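Local atomic coordinates of proteasome accessory factor B/C (PafBC) (Paenarthrobacter aurescens, PDB entry 6SJ9), a protein that regulates transcription in the bacterial DNA damage response, joining two winged helix-turn-helix units to WYL domains in one chain. Residues L13-N17 / G470-R474; L22-L27 / S76-R80; R87-L93 / R421-E427; A430-L434 / L465-A469. One frame throughout, in Å; residues are numbered along the deposited sequence.

Overall arrangement
Contact 2 lies within the N-terminal winged helix-turn-helix unit; contact 1 packs helix 2-17 of that unit on the turn after helix 457-469, contact 3 pairs strands 90-93 and 421-424, and contact 4 packs two helices of the second half. Helix 2-17 is common ground: contact 1 uses its C-terminal end, and its Leu15 also packs on Leu27 and Tyr79 of contact 2. Contact 4 is the buried core, alanine and leucine apart from Thr466. Contact 3, about 9 Å away between centres, adds backbone pairing and an exposed Asp-Arg salt bridge, and its Arg87 and Leu88 bond to carbonyls ending helix 457-469. Contact 1 mixes buried leucine with exposed polar side chains; contact 2 is mainly backbone pairing.

Contact 1 of 4, residues L13-N17 / G470-R474; sequences LALLN and GEAAR. With K (potassium ion), chain C.
The last turn of helix 2-17, the first helix of the N-terminal winged helix-turn-helix unit, packs against the turn that joins helices 457-469 and 472-476, so two parts of the chain more than 450 residues apart meet here. Residues 13-17 are helical throughout, with Asn17 N bonded to Leu13 O at 2.9 Å. Gly470 ends helix 457-469 with positive phi (phi/psi 61/-150), a conformation that favours glycine; its O lies 3.5 Å from Leu13 CD2 and its CA 4.4 Å from Leu16 CD2. Glu471 returns to helical angles, with its CA 6.2 Å from that of Leu13. Its N donates to a water at 2.9 Å, which in turn donates to Asn17 OD1 at 2.7 Å. The t,p side chain of Glu471 folds back so that OE1 accepts from Asn17 ND2 at 3.0 Å, and the Asn17 amide thus engages the carboxylate directly and the backbone N through the water. Ala472 turns away towards Glu427, while Ala473 N bonds Gly470 O at 2.7 Å. Arg474 (t,t,m) closes a salt bridge with Glu471, NH2 to OE1 2.8 Å and NE to OE2 2.9 Å, and lays a guanidinium face over Leu13 CD1. On the side away from 470-474, in a site completed by Thr18, Ile81, Lys83 and Ser85, Leu16 O binds the potassium ion at 2.6 Å.

Contact 2 of 4, residues L22-L27 / S76-R80; sequences LPRAVL and SARYR
Leu22 and Tyr79 form an antiparallel hydrogen-bonded pair, CA to CA 5.1 Å, in which both backbone groups of each are used: Leu22 N donates to Tyr79 O at 2.8 Å, and Tyr79 N to Leu22 O at 2.7 Å. Leu22 O also takes a CA-H...O contact from Arg78 CA at 3.3 Å. Pro23 has no NH to offer; its CA approaches Ala77 O at 3.2 Å, and its O, at the N-cap, accepts from Leu27 N at 3.2 Å as helix 24-31 begins. In the N-terminal winged helix-turn-helix unit this is where the short strand before the second helix joins strand 78-80 of the wing, whose other edge bonds strand 61-63 through Arg78 with Leu63 and Arg80 with Glu61. Pro23 CD lies over one face of the Arg78 guanidinium. Arg24 turns its own to a salt bridge with Asp39. Tyr79 (chi1 m) brings CD2 to 4.2 Å from Leu27 CD1, and its ring packs edge-to-face with Phe46 of helix 39-55.

Contact 3 of 4, residues R87-L93 / R421-E427; sequences RLPDVSL and RPVRFSE
Backbone bonding sets the frame: extended strands 90-93 and 421-424 run antiparallel, their axes 4.6 Å apart at closest and 144° between directions. Val91 and Val423 are the hydrogen-bonded pair (Val91 N to Val423 O 3.0 Å, Val423 N to Val91 O 2.9 Å), flanked by non-hydrogen-bonded Asp90-Arg424 and Ser92-Pro422, CA to CA 4.5 and 4.4 Å. Phe425 N extends the pairing to Pro89 O at 2.9 Å. Among charged groups, Arg424 NE reaches Asp90 OD2 at 2.8 Å, a salt bridge on the exposed face; Arg87 NH1 donates to Phe425 O at 2.9 Å and also to Ala468 O. The face bearing Val91, Val423 and Leu93 is largely apolar, with Val91 CG2 4.0 Å from Phe425 CE2 at the ring edge. Each strand follows a winged helix-turn-helix unit and leads into a helix, 95-118 or 427-441, the latter N-capped by Ser426. Thus the two-stranded sheet joins equivalent places in both halves, and this face rests on helices 95-118 and 457-469.

Contact 4 of 4, residues A430-L434 / L465-A469; sequences AAALL and LTGAA
Two helical segments run roughly antiparallel but steeply crossed, at -140°, with their axes 8.7 Å apart at closest approach. Residues 430-434 and 465-469 keep helical phi/psi throughout; Leu434 N bonds Ala430 O and Ala469 N bonds Leu465 O, each at 2.9 Å. Backbones come nearest at Ala430 and Ala469, CA to CA 5.1 Å, where both side chains are methyls and permit the approach. Ala430 CB points across and touches Ala469 CB and Ala468 CB, both at 3.8 Å, and Leu465 CD1 at 3.9 Å. This is plain apolar helix packing in the helical region that follows the second winged helix-turn-helix unit, joining helix 427-441 to helix 457-469, with helix 2-17 packed on Thr466 from beyond. One turn on from Ala430, Leu434 (m,t) sets CD1 3.7 Å from Ala469 CB and CG 4.1 Å from Leu465 CB, and its CD2 lies 3.8 Å from Thr466 OG1, a hydroxyl already bonded to Thr462 O. Leu465 adopts m,m, which brings its CD1 to 3.9 Å from Leu433 CD1. Phe425 packs against both Leu433 and Leu465, and Ala473 of helix 472-476 meets Leu434.

Contact 1 of 4, residues L13-N17 / G470-R474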
loop_
_atom_site.group_PDB
_atom_site.type_symbol
_atom_site.label_atom_id
_atom_site.label_comp_id
_atom_site.label_asym_id
_atom_site.label_seq_id
_atom_site.Cartn_x
_atom_site.Cartn_y
_atom_site.Cartn_z
ATOM N N LEU A 13 -6.303 -26.382 -1.834
ATOM C CA LEU A 13 -6.611 -26.379 -0.399
ATOM C C LEU A 13 -6.950 -27.774 0.110
ATOM O O LEU A 13 -6.505 -28.158 1.186
ATOM C CB LEU A 13 -7.763 -25.426 -0.099
ATOM C CG LEU A 13 -7.304 -24.001 -0.365
ATOM C CD1 LEU A 13 -8.453 -23.060 -0.259
ATOM C CD2 LEU A 13 -6.211 -23.645 0.637
ATOM N N ALA A 14 -7.681 -28.562 -0.678
ATOM C CA ALA A 14 -8.038 -29.916 -0.261
ATOM C C ALA A 14 -6.805 -30.782 -0.059
ATOM O O ALA A 14 -6.742 -31.598 0.873
ATOM C CB ALA A 14 -8.957 -30.552 -1.316
ATOM N N LEU A 15 -5.818 -30.643 -0.945
ATOM C CA LEU A 15 -4.624 -31.457 -0.806
ATOM C C LEU A 15 -3.724 -30.955 0.304
ATOM O O LEU A 15 -3.045 -31.763 0.958
ATOM C CB LEU A 15 -3.867 -31.462 -2.135
ATOM C CG LEU A 15 -4.648 -31.980 -3.335
ATOM C CD1 LEU A 15 -3.775 -31.909 -4.562
ATOM C CD2 LEU A 15 -5.106 -33.404 -3.057
ATOM N N LEU A 16 -3.761 -29.647 0.566
ATOM C CA LEU A 16 -2.982 -29.068 1.653
ATOM C C LEU A 16 -3.549 -29.504 2.991
ATOM O O LEU A 16 -2.798 -29.797 3.933
ATOM C CB LEU A 16 -2.987 -27.541 1.513
ATOM C CG LEU A 16 -1.706 -26.720 1.555
ATOM C CD1 LEU A 16 -0.508 -27.359 0.882
ATOM C CD2 LEU A 16 -1.938 -25.328 0.976
ATOM N N ASN A 17 -4.880 -29.560 3.092
ATOM C CA ASN A 17 -5.504 -29.853 4.378
ATOM C C ASN A 17 -5.173 -31.255 4.858
ATOM O O ASN A 17 -4.837 -31.447 6.030
ATOM C CB ASN A 17 -7.002 -29.613 4.300
ATOM C CG ASN A 17 -7.304 -28.152 4.274
ATOM O OD1 ASN A 17 -6.545 -27.362 4.834
ATOM N ND2 ASN A 17 -8.369 -27.762 3.591
ATOM N N GLY A 470 -2.939 -21.288 3.424
ATOM C CA GLY A 470 -3.729 -22.473 3.756
ATOM C C GLY A 470 -5.230 -22.191 3.798
ATOM O O GLY A 470 -5.753 -21.279 3.147
ATOM N N GLU A 471 -5.933 -22.941 4.651
ATOM C CA GLU A 471 -7.400 -22.871 4.677
ATOM C C GLU A 471 -7.913 -21.457 4.968
ATOM O O GLU A 471 -9.021 -21.120 4.546
ATOM C CB GLU A 471 -7.928 -23.886 5.718
ATOM C CG GLU A 471 -9.463 -24.081 5.835
ATOM C CD GLU A 471 -10.188 -24.506 4.554
ATOM O OE1 GLU A 471 -9.564 -25.036 3.606
ATOM O OE2 GLU A 471 -11.419 -24.290 4.512
ATOM N N ALA A 472 -7.121 -20.612 5.634
ATOM C CA ALA A 472 -7.477 -19.211 5.829
ATOM C C ALA A 472 -7.681 -18.473 4.500
ATOM O O ALA A 472 -8.349 -17.438 4.472
ATOM C CB ALA A 472 -6.390 -18.508 6.636
ATOM N N ALA A 473 -7.130 -18.991 3.402
ATOM C CA ALA A 473 -7.347 -18.383 2.096
ATOM C C ALA A 473 -8.816 -18.399 1.700
ATOM O O ALA A 473 -9.252 -17.569 0.898
ATOM C CB ALA A 473 -6.537 -19.122 1.025
ATOM N N ARG A 474 -9.574 -19.383 2.168
ATOM C CA ARG A 474 -10.952 -19.503 1.686
ATOM C C ARG A 474 -11.762 -18.272 2.056
ATOM O O ARG A 474 -12.488 -17.723 1.222
ATOM C CB ARG A 474 -11.609 -20.781 2.211
ATOM C CG ARG A 474 -12.761 -21.218 1.282
ATOM C CD ARG A 474 -13.401 -22.553 1.696
ATOM N NE ARG A 474 -12.421 -23.610 1.928
ATOM C CZ ARG A 474 -11.953 -24.430 0.988
ATOM N NH1 ARG A 474 -12.373 -24.334 -0.269
ATOM N NH2 ARG A 474 -11.058 -25.353 1.311
HETATM K K K C . -0.887 -31.556 3.791
HETATM O O HOH W 1 -4.634 -25.485 5.347
#

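Contact 2 of 4, residues L22-L27 / S76-R80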
loop_
_atom_site.group_PDB
_atom_site.type_symbol
_atom_site.label_atom_id
_atom_site.label_comp_id
_atom_site.label_asym_id
_atom_site.label_seq_id
_atom_site.Cartn_x
_atom_site.Cartn_y
_atom_site.Cartn_z
ATOM N N LEU A 22 -5.662 -37.780 0.178
ATOM C CA LEU A 22 -7.020 -38.010 -0.266
ATOM C C LEU A 22 -7.008 -38.885 -1.502
ATOM O O LEU A 22 -6.254 -38.608 -2.450
ATOM C CB LEU A 22 -7.714 -36.686 -0.596
ATOM C CG LEU A 22 -8.013 -35.780 0.594
ATOM C CD1 LEU A 22 -8.749 -34.530 0.145
ATOM C CD2 LEU A 22 -8.775 -36.561 1.636
ATOM N N PRO A 23 -7.867 -39.899 -1.555
ATOM C CA PRO A 23 -7.979 -40.715 -2.771
ATOM C C PRO A 23 -8.821 -39.993 -3.817
ATOM O O PRO A 23 -9.574 -39.067 -3.511
ATOM C CB PRO A 23 -8.652 -42.008 -2.283
ATOM C CG PRO A 23 -9.469 -41.559 -1.061
ATOM C CD PRO A 23 -8.749 -40.352 -0.463
ATOM N N ARG A 24 -8.680 -40.440 -5.072
ATOM C CA ARG A 24 -9.318 -39.734 -6.182
ATOM C C ARG A 24 -10.829 -39.632 -6.020
ATOM O O ARG A 24 -11.425 -38.620 -6.423
ATOM C CB ARG A 24 -9.046 -40.440 -7.511
ATOM C CG ARG A 24 -9.642 -39.662 -8.671
ATOM C CD ARG A 24 -9.758 -40.469 -9.949
ATOM N NE ARG A 24 -8.518 -40.608 -10.686
ATOM C CZ ARG A 24 -8.447 -41.200 -11.869
ATOM N NH1 ARG A 24 -9.549 -41.694 -12.418
ATOM N NH2 ARG A 24 -7.287 -41.283 -12.502
ATOM N N ALA A 25 -11.459 -40.660 -5.436
ATOM C CA ALA A 25 -12.906 -40.646 -5.258
ATOM C C ALA A 25 -13.350 -39.496 -4.365
ATOM O O ALA A 25 -14.357 -38.837 -4.643
ATOM C CB ALA A 25 -13.374 -41.986 -4.687
ATOM N N VAL A 26 -12.624 -39.248 -3.276
ATOM C CA VAL A 26 -12.995 -38.150 -2.388
ATOM C C VAL A 26 -12.779 -36.802 -3.081
ATOM O O VAL A 26 -13.600 -35.883 -2.951
ATOM C CB VAL A 26 -12.216 -38.253 -1.063
ATOM C CG1 VAL A 26 -12.543 -37.081 -0.174
ATOM C CG2 VAL A 26 -12.528 -39.570 -0.358
ATOM N N LEU A 27 -11.663 -36.652 -3.813
ATOM C CA LEU A 27 -11.402 -35.393 -4.508
ATOM C C LEU A 27 -12.493 -35.076 -5.515
ATOM O O LEU A 27 -12.868 -33.911 -5.685
ATOM C CB LEU A 27 -10.049 -35.426 -5.213
ATOM C CG LEU A 27 -8.829 -35.409 -4.307
ATOM C CD1 LEU A 27 -7.537 -35.308 -5.127
ATOM C CD2 LEU A 27 -8.967 -34.238 -3.370
ATOM N N SER A 76 -6.323 -46.761 -6.227
ATOM C CA SER A 76 -5.816 -47.016 -4.888
ATOM C C SER A 76 -4.935 -45.883 -4.370
ATOM O O SER A 76 -4.466 -45.954 -3.230
ATOM C CB SER A 76 -5.034 -48.338 -4.867
ATOM O OG SER A 76 -3.898 -48.288 -5.717
ATOM N N ALA A 77 -4.716 -44.839 -5.162
ATOM C CA ALA A 77 -3.768 -43.795 -4.808
ATOM C C ALA A 77 -4.422 -42.702 -3.971
ATOM O O ALA A 77 -5.610 -42.399 -4.114
ATOM C CB ALA A 77 -3.150 -43.178 -6.062
ATOM N N ARG A 78 -3.622 -42.138 -3.068
ATOM C CA ARG A 78 -3.979 -40.991 -2.241
ATOM C C ARG A 78 -3.013 -39.839 -2.547
ATOM O O ARG A 78 -1.835 -40.069 -2.844
ATOM C CB ARG A 78 -4.000 -41.383 -0.765
ATOM C CG ARG A 78 -4.816 -42.666 -0.555
ATOM C CD ARG A 78 -4.520 -43.361 0.754
ATOM N NE ARG A 78 -4.976 -42.549 1.885
ATOM C CZ ARG A 78 -6.172 -42.664 2.464
ATOM N NH1 ARG A 78 -7.055 -43.561 2.028
ATOM N NH2 ARG A 78 -6.486 -41.869 3.482
ATOM N N TYR A 79 -3.521 -38.606 -2.533
ATOM C CA TYR A 79 -2.755 -37.430 -2.946
ATOM C C TYR A 79 -2.708 -36.368 -1.854
ATOM O O TYR A 79 -3.666 -36.206 -1.097
ATOM C CB TYR A 79 -3.345 -36.785 -4.197
ATOM C CG TYR A 79 -3.501 -37.700 -5.376
ATOM C CD1 TYR A 79 -2.444 -37.924 -6.254
ATOM C CD2 TYR A 79 -4.709 -38.347 -5.622
ATOM C CE1 TYR A 79 -2.593 -38.746 -7.351
ATOM C CE2 TYR A 79 -4.856 -39.202 -6.726
ATOM C CZ TYR A 79 -3.796 -39.386 -7.586
ATOM O OH TYR A 79 -3.927 -40.230 -8.685
ATOM N N ARG A 80 -1.588 -35.650 -1.771
ATOM C CA ARG A 80 -1.492 -34.556 -0.808
ATOM C C ARG A 80 -0.400 -33.588 -1.225
ATOM O O ARG A 80 0.479 -33.906 -2.031
ATOM C CB ARG A 80 -1.225 -35.046 0.613
ATOM C CG ARG A 80 0.188 -35.361 0.901
ATOM C CD ARG A 80 0.345 -35.886 2.326
ATOM N NE ARG A 80 1.717 -36.353 2.545
ATOM C CZ ARG A 80 2.190 -36.822 3.697
ATOM N NH1 ARG A 80 1.398 -36.897 4.767
ATOM N NH2 ARG A 80 3.457 -37.224 3.771
#

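Contact 3 of 4, residues R87-L93 / R421-E427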
loop_
_atom_site.group_PDB
_atom_site.type_symbol
_atom_site.label_atom_id
_atom_site.label_comp_id
_atom_site.label_asym_id
_atom_site.label_seq_id
_atom_site.Cartn_x
_atom_site.Cartn_y
_atom_site.Cartn_z
ATOM N N ARG A 87 0.123 -25.579 5.173
ATOM C CA ARG A 87 0.526 -24.338 4.508
ATOM C C ARG A 87 1.823 -24.578 3.751
ATOM O O ARG A 87 2.557 -25.505 4.067
ATOM C CB ARG A 87 0.836 -23.159 5.476
ATOM C CG ARG A 87 -0.265 -22.603 6.240
ATOM C CD ARG A 87 0.057 -21.194 6.760
ATOM N NE ARG A 87 1.311 -21.009 7.506
ATOM C CZ ARG A 87 2.339 -20.234 7.141
ATOM N NH1 ARG A 87 2.355 -19.523 5.996
ATOM N NH2 ARG A 87 3.374 -20.148 7.953
ATOM N N LEU A 88 2.072 -23.776 2.706
ATOM C CA LEU A 88 3.393 -23.693 2.067
ATOM C C LEU A 88 3.880 -22.248 2.159
ATOM O O LEU A 88 3.634 -21.434 1.258
ATOM C CB LEU A 88 3.310 -24.185 0.626
ATOM C CG LEU A 88 3.193 -25.724 0.594
ATOM C CD1 LEU A 88 2.802 -26.177 -0.781
ATOM C CD2 LEU A 88 4.478 -26.457 1.015
ATOM N N PRO A 89 4.613 -21.891 3.214
ATOM C CA PRO A 89 4.956 -20.472 3.440
ATOM C C PRO A 89 5.888 -19.879 2.405
ATOM O O PRO A 89 5.931 -18.629 2.267
ATOM C CB PRO A 89 5.651 -20.492 4.818
ATOM C CG PRO A 89 5.296 -21.784 5.413
ATOM C CD PRO A 89 5.049 -22.759 4.313
ATOM N N ASP A 90 6.636 -20.718 1.674
ATOM C CA ASP A 90 7.711 -20.259 0.788
ATOM C C ASP A 90 7.227 -20.272 -0.654
ATOM O O ASP A 90 6.748 -21.308 -1.137
ATOM C CB ASP A 90 8.962 -21.146 0.914
ATOM C CG ASP A 90 9.504 -21.175 2.320
ATOM O OD1 ASP A 90 9.740 -22.281 2.848
ATOM O OD2 ASP A 90 9.681 -20.102 2.910
ATOM N N VAL A 91 7.305 -19.123 -1.324
ATOM C CA VAL A 91 6.906 -19.007 -2.725
ATOM C C VAL A 91 8.014 -18.277 -3.476
ATOM O O VAL A 91 8.741 -17.461 -2.906
ATOM C CB VAL A 91 5.548 -18.265 -2.924
ATOM C CG1 VAL A 91 4.419 -18.838 -2.024
ATOM C CG2 VAL A 91 5.685 -16.782 -2.692
ATOM N N SER A 92 8.165 -18.596 -4.752
ATOM C CA SER A 92 9.090 -17.889 -5.619
ATOM C C SER A 92 8.288 -17.019 -6.544
ATOM O O SER A 92 7.422 -17.522 -7.264
ATOM C CB SER A 92 9.947 -18.837 -6.436
ATOM O OG SER A 92 10.506 -19.767 -5.559
ATOM N N LEU A 93 8.595 -15.732 -6.555
ATOM C CA LEU A 93 7.788 -14.778 -7.289
ATOM C C LEU A 93 8.577 -14.237 -8.463
ATOM O O LEU A 93 9.767 -13.962 -8.337
ATOM C CB LEU A 93 7.346 -13.624 -6.372
ATOM C CG LEU A 93 6.406 -14.044 -5.237
ATOM C CD1 LEU A 93 5.971 -12.852 -4.400
ATOM C CD2 LEU A 93 5.197 -14.766 -5.832
ATOM N N ARG A 421 13.237 -14.702 -6.440
ATOM C CA ARG A 421 13.551 -14.488 -5.040
ATOM C C ARG A 421 12.547 -15.239 -4.180
ATOM O O ARG A 421 11.341 -14.983 -4.293
ATOM C CB ARG A 421 13.551 -12.991 -4.743
ATOM C CG ARG A 421 13.738 -12.172 -6.024
ATOM C CD ARG A 421 14.146 -10.728 -5.793
ATOM N NE ARG A 421 15.455 -10.637 -5.140
ATOM C CZ ARG A 421 16.145 -9.509 -4.973
ATOM N NH1 ARG A 421 17.315 -9.540 -4.349
ATOM N NH2 ARG A 421 15.664 -8.350 -5.421
ATOM N N PRO A 422 12.978 -16.188 -3.344
ATOM C CA PRO A 422 11.993 -16.870 -2.503
ATOM C C PRO A 422 11.597 -15.913 -1.401
ATOM O O PRO A 422 12.380 -15.069 -0.956
ATOM C CB PRO A 422 12.754 -18.084 -1.955
ATOM C CG PRO A 422 13.875 -18.289 -2.928
ATOM C CD PRO A 422 14.269 -16.900 -3.365
ATOM N N VAL A 423 10.338 -15.987 -1.036
ATOM C CA VAL A 423 9.800 -15.169 0.021
ATOM C C VAL A 423 8.996 -16.068 0.937
ATOM O O VAL A 423 8.322 -16.991 0.467
ATOM C CB VAL A 423 8.899 -14.049 -0.565
ATOM C CG1 VAL A 423 8.178 -13.297 0.560
ATOM C CG2 VAL A 423 9.696 -13.127 -1.481
ATOM N N ARG A 424 9.100 -15.825 2.237
ATOM C CA ARG A 424 8.335 -16.542 3.222
ATOM C C ARG A 424 7.237 -15.606 3.682
ATOM O O ARG A 424 7.502 -14.438 3.953
ATOM C CB ARG A 424 9.201 -16.984 4.395
ATOM C CG ARG A 424 8.407 -17.652 5.506
ATOM C CD ARG A 424 9.285 -18.504 6.405
ATOM N NE ARG A 424 10.036 -19.463 5.606
ATOM C CZ ARG A 424 10.724 -20.497 6.114
ATOM N NH1 ARG A 424 11.397 -21.324 5.317
ATOM N NH2 ARG A 424 10.736 -20.710 7.424
ATOM N N PHE A 425 6.020 -16.106 3.760
ATOM C CA PHE A 425 4.909 -15.375 4.333
ATOM C C PHE A 425 4.358 -16.189 5.483
ATOM O O PHE A 425 4.169 -17.395 5.352
ATOM C CB PHE A 425 3.795 -15.114 3.314
ATOM C CG PHE A 425 4.195 -14.199 2.184
ATOM C CD1 PHE A 425 4.174 -12.820 2.338
ATOM C CD2 PHE A 425 4.576 -14.715 0.971
ATOM C CE1 PHE A 425 4.534 -11.953 1.272
ATOM C CE2 PHE A 425 4.930 -13.877 -0.094
ATOM C CZ PHE A 425 4.903 -12.504 0.053
ATOM N N SER A 426 4.045 -15.526 6.583
ATOM C CA SER A 426 3.230 -16.178 7.593
ATOM C C SER A 426 1.780 -16.313 7.093
ATOM O O SER A 426 1.360 -15.702 6.089
ATOM C CB SER A 426 3.243 -15.357 8.879
ATOM O OG SER A 426 2.723 -14.031 8.621
ATOM N N GLU A 427 0.994 -17.079 7.851
ATOM C CA GLU A 427 -0.415 -17.222 7.543
ATOM C C GLU A 427 -1.097 -15.858 7.483
ATOM O O GLU A 427 -1.821 -15.558 6.528
ATOM C CB GLU A 427 -1.079 -18.143 8.568
ATOM C CG GLU A 427 -2.566 -18.363 8.284
ATOM C CD GLU A 427 -3.216 -19.379 9.206
ATOM O OE1 GLU A 427 -2.506 -20.082 9.927
ATOM O OE2 GLU A 427 -4.449 -19.481 9.215
#

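Contact 4 of 4, residues A430-L434 / L465-A469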
loop_
_atom_site.group_PDB
_atom_site.type_symbol
_atom_site.label_atom_id
_atom_site.label_comp_id
_atom_site.label_asym_id
_atom_site.label_seq_id
_atom_site.Cartn_x
_atom_site.Cartn_y
_atom_site.Cartn_z
ATOM N N ALA A 430 0.037 -13.692 4.383
ATOM C CA ALA A 430 -0.553 -14.230 3.158
ATOM C C ALA A 430 -2.047 -13.910 3.085
ATOM O O ALA A 430 -2.543 -13.506 2.031
ATOM C CB ALA A 430 -0.330 -15.743 3.081
ATOM N N ALA A 431 -2.769 -14.066 4.203
ATOM C CA ALA A 431 -4.193 -13.767 4.207
ATOM C C ALA A 431 -4.432 -12.295 3.922
ATOM O O ALA A 431 -5.337 -11.947 3.148
ATOM C CB ALA A 431 -4.853 -14.138 5.548
ATOM N N ALA A 432 -3.642 -11.416 4.542
ATOM C CA ALA A 432 -3.827 -9.975 4.305
ATOM C C ALA A 432 -3.660 -9.654 2.833
ATOM O O ALA A 432 -4.478 -8.946 2.231
ATOM C CB ALA A 432 -2.826 -9.160 5.138
ATOM N N LEU A 433 -2.594 -10.195 2.232
ATOM C CA LEU A 433 -2.312 -9.948 0.831
ATOM C C LEU A 433 -3.400 -10.539 -0.079
ATOM O O LEU A 433 -3.760 -9.923 -1.093
ATOM C CB LEU A 433 -0.927 -10.518 0.492
ATOM C CG LEU A 433 0.275 -9.771 1.104
ATOM C CD1 LEU A 433 1.481 -10.632 0.975
ATOM C CD2 LEU A 433 0.477 -8.493 0.377
ATOM N N LEU A 434 -3.930 -11.721 0.267
ATOM C CA LEU A 434 -5.014 -12.319 -0.512
ATOM C C LEU A 434 -6.238 -11.441 -0.522
ATOM O O LEU A 434 -7.023 -11.470 -1.466
ATOM C CB LEU A 434 -5.419 -13.680 0.041
ATOM C CG LEU A 434 -4.476 -14.757 -0.444
ATOM C CD1 LEU A 434 -4.654 -16.040 0.358
ATOM C CD2 LEU A 434 -4.773 -14.976 -1.957
ATOM N N LEU A 465 -0.031 -17.390 -3.191
ATOM C CA LEU A 465 -0.298 -16.891 -1.845
ATOM C C LEU A 465 -1.380 -17.708 -1.153
ATOM O O LEU A 465 -1.397 -17.768 0.082
ATOM C CB LEU A 465 -0.701 -15.422 -1.867
ATOM C CG LEU A 465 0.421 -14.386 -1.778
ATOM C CD1 LEU A 465 0.888 -14.303 -0.355
ATOM C CD2 LEU A 465 1.571 -14.836 -2.631
ATOM N N THR A 466 -2.297 -18.317 -1.928
ATOM C CA THR A 466 -3.291 -19.212 -1.346
ATOM C C THR A 466 -2.614 -20.394 -0.653
ATOM O O THR A 466 -3.022 -20.803 0.437
ATOM C CB THR A 466 -4.245 -19.725 -2.430
ATOM O OG1 THR A 466 -5.014 -18.643 -2.969
ATOM C CG2 THR A 466 -5.223 -20.796 -1.886
ATOM N N GLY A 467 -1.571 -20.942 -1.268
ATOM C CA GLY A 467 -0.833 -22.020 -0.641
ATOM C C GLY A 467 -0.136 -21.565 0.623
ATOM O O GLY A 467 0.043 -22.352 1.549
ATOM N N ALA A 468 0.216 -20.275 0.699
ATOM C CA ALA A 468 0.880 -19.771 1.882
ATOM C C ALA A 468 -0.102 -19.432 2.987
ATOM O O ALA A 468 0.267 -19.478 4.157
ATOM C CB ALA A 468 1.728 -18.558 1.493
ATOM N N ALA A 469 -1.354 -19.181 2.656
ATOM C CA ALA A 469 -2.328 -18.934 3.692
ATOM C C ALA A 469 -2.966 -20.208 4.205
ATOM O O ALA A 469 -3.514 -20.194 5.304
ATOM C CB ALA A 469 -3.433 -17.995 3.215
#